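Local coordinates for protein telethonin (PDB 1YA5) that caps the Z-disk end of titin, mediating the antiparallel assembly of titin molecules in the sarcomere, at residues T3-S8 with E24-T29. The protein carries 4 engineered substitutions. Sequence-based numbering, arbitrary orientation.
Sequences TSELSS and EWKDLT. Engineered in segment 3-8: Ser8 (natural residue Cys).
Leu6 O is gripped by two amide hydrogens, those of Asp27 and Leu28, both donors lying in the plane of its carbonyl. The bond from Leu28 N to Leu6 O (3.1 Å) is the straighter, 167° at the hydrogen. That from Asp27 N is more bent, at 149°. Two consecutive residues facing one is the signature of a classic beta bulge, and it moves the antiparallel register by one between Leu6 and Ser7. The kinked backbone of Asp27, the first bulge residue, lets both N-H groups converge on a single oxygen. Regular pairing continues on each side: Leu6 N donates to Leu28 O, while Ser8 and Trp25 exchange two amide bonds.

The bulge also turns the Asp27 side chain toward 3-8. With CG anti to the backbone N, the one-methylene reach of aspartate puts OD2 beside Ser8 OG, 2.8 Å away, which meets its anti lone pair; a carboxylate oxygen can take both this bond and one from the backbone of another protein's chain. Ser8 is engineered in place of cysteine, and its CB makes a CH-pi contact over the six-membered ring of Trp25, 3.9 Å from the centroid, a contact to which a broad flat indole is suited. Ser8 O packs closely above the same face nearer the rim, 3.2 Å from Trp25 CE3. An alanine at Trp25 would probably leave the backbone ladder intact but lose this cover over Ser8 and the packing on Pro65. Within the bulge, Leu6 and Leu28 run side by side, their CB atoms 3.9 Å apart, apolar branches fitting a buried face.

This ladder joins strands 4-14 and 19-33 of a beta hairpin; strand 49-62 flanks the latter, bonding to Thr29 through Val61, and at Glu24 the sheet runs on into a strand of another protein's chain.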
loop_
_atom_site.group_PDB
_atom_site.type_symbol
_atom_site.label_atom_id
_atom_site.label_comp_id
_atom_site.label_asym_id
_atom_site.label_seq_id
_atom_site.Cartn_x
_atom_site.Cartn_y
_atom_site.Cartn_z
ATOM N N THR C 3 -4.053 8.533 6.105
ATOM C CA THR C 3 -3.745 7.115 6.300
ATOM C C THR C 3 -4.998 6.394 6.781
ATOM O O THR C 3 -5.749 6.935 7.576
ATOM C CB THR C 3 -2.654 6.929 7.361
ATOM O OG1 THR C 3 -2.350 8.202 7.930
ATOM C CG2 THR C 3 -1.366 6.403 6.749
ATOM N N SER C 4 -5.227 5.182 6.282
ATOM C CA SER C 4 -6.286 4.334 6.809
ATOM C C SER C 4 -5.620 3.144 7.428
ATOM O O SER C 4 -4.715 2.568 6.840
ATOM C CB SER C 4 -7.233 3.856 5.706
ATOM O OG SER C 4 -7.557 4.903 4.802
ATOM N N GLU C 5 -6.078 2.771 8.612
ATOM C CA GLU C 5 -5.515 1.645 9.336
ATOM C C GLU C 5 -6.580 0.563 9.448
ATOM O O GLU C 5 -7.587 0.748 10.110
ATOM C CB GLU C 5 -5.056 2.096 10.740
ATOM C CG GLU C 5 -3.557 1.936 11.019
ATOM C CD GLU C 5 -2.946 0.656 10.402
ATOM O OE1 GLU C 5 -1.940 0.772 9.661
ATOM O OE2 GLU C 5 -3.449 -0.474 10.660
ATOM N N LEU C 6 -6.353 -0.558 8.782
ATOM C CA LEU C 6 -7.308 -1.658 8.767
ATOM C C LEU C 6 -6.798 -2.821 9.603
ATOM O O LEU C 6 -5.659 -3.260 9.431
ATOM C CB LEU C 6 -7.494 -2.168 7.328
ATOM C CG LEU C 6 -8.600 -1.603 6.432
ATOM C CD1 LEU C 6 -8.616 -0.083 6.502
ATOM C CD2 LEU C 6 -8.398 -2.088 5.016
ATOM N N SER C 7 -7.651 -3.356 10.465
ATOM C CA SER C 7 -7.271 -4.478 11.310
ATOM C C SER C 7 -7.930 -5.825 11.034
ATOM O O SER C 7 -8.973 -5.915 10.407
ATOM C CB SER C 7 -7.456 -4.103 12.750
ATOM O OG SER C 7 -6.170 -3.844 13.275
ATOM N N SER C 8 -7.310 -6.884 11.508
ATOM C CA SER C 8 -7.956 -8.185 11.439
ATOM C C SER C 8 -7.958 -8.901 12.777
ATOM O O SER C 8 -6.981 -8.860 13.495
ATOM C CB SER C 8 -7.254 -9.040 10.426
ATOM O OG SER C 8 -7.260 -8.350 9.225
ATOM N N GLU C 24 -5.573 -9.972 17.541
ATOM C CA GLU C 24 -5.893 -8.744 16.818
ATOM C C GLU C 24 -4.598 -8.202 16.204
ATOM O O GLU C 24 -3.581 -8.102 16.895
ATOM C CB GLU C 24 -6.521 -7.712 17.769
ATOM C CG GLU C 24 -7.699 -6.927 17.175
ATOM C CD GLU C 24 -7.811 -5.477 17.688
ATOM O OE1 GLU C 24 -7.829 -4.530 16.858
ATOM O OE2 GLU C 24 -7.879 -5.286 18.921
ATOM N N TRP C 25 -4.624 -7.863 14.910
ATOM C CA TRP C 25 -3.447 -7.234 14.331
ATOM C C TRP C 25 -3.654 -6.138 13.280
ATOM O O TRP C 25 -4.607 -6.125 12.498
ATOM C CB TRP C 25 -2.473 -8.277 13.816
ATOM C CG TRP C 25 -2.942 -9.018 12.614
ATOM C CD1 TRP C 25 -2.589 -8.787 11.321
ATOM C CD2 TRP C 25 -3.833 -10.136 12.597
ATOM N NE1 TRP C 25 -3.190 -9.704 10.490
ATOM C CE2 TRP C 25 -3.961 -10.546 11.246
ATOM C CE3 TRP C 25 -4.529 -10.841 13.593
ATOM C CZ2 TRP C 25 -4.750 -11.638 10.864
ATOM C CZ3 TRP C 25 -5.323 -11.919 13.210
ATOM C CH2 TRP C 25 -5.423 -12.309 11.856
ATOM N N LYS C 26 -2.704 -5.196 13.269
ATOM C CA LYS C 26 -2.618 -4.159 12.257
ATOM C C LYS C 26 -2.338 -4.857 10.954
ATOM O O LYS C 26 -1.236 -5.348 10.758
ATOM C CB LYS C 26 -1.480 -3.207 12.587
ATOM C CG LYS C 26 -1.742 -2.360 13.812
ATOM C CD LYS C 26 -0.529 -1.492 14.150
ATOM C CE LYS C 26 -0.934 -0.187 14.844
ATOM N NZ LYS C 26 -1.126 -0.392 16.299
ATOM N N ASP C 27 -3.325 -4.938 10.071
ATOM C CA ASP C 27 -3.198 -5.807 8.890
ATOM C C ASP C 27 -2.734 -5.034 7.672
ATOM O O ASP C 27 -1.707 -5.358 7.072
ATOM C CB ASP C 27 -4.531 -6.492 8.594
ATOM C CG ASP C 27 -4.523 -7.282 7.290
ATOM O OD1 ASP C 27 -3.678 -7.010 6.406
ATOM O OD2 ASP C 27 -5.371 -8.176 7.132
ATOM N N LEU C 28 -3.510 -4.026 7.316
ATOM C CA LEU C 28 -3.258 -3.224 6.134
ATOM C C LEU C 28 -3.129 -1.800 6.583
ATOM O O LEU C 28 -3.890 -1.338 7.434
ATOM C CB LEU C 28 -4.437 -3.320 5.177
ATOM C CG LEU C 28 -4.236 -3.089 3.681
ATOM C CD1 LEU C 28 -2.841 -3.466 3.307
ATOM C CD2 LEU C 28 -5.201 -3.946 2.893
ATOM N N THR C 29 -2.166 -1.098 6.009
ATOM C CA THR C 29 -2.026 0.317 6.260
ATOM C C THR C 29 -1.951 1.064 4.924
ATOM O O THR C 29 -1.198 0.675 4.053
ATOM C CB THR C 29 -0.774 0.562 7.054
ATOM O OG1 THR C 29 -0.795 1.902 7.566
ATOM C CG2 THR C 29 0.420 0.402 6.141
#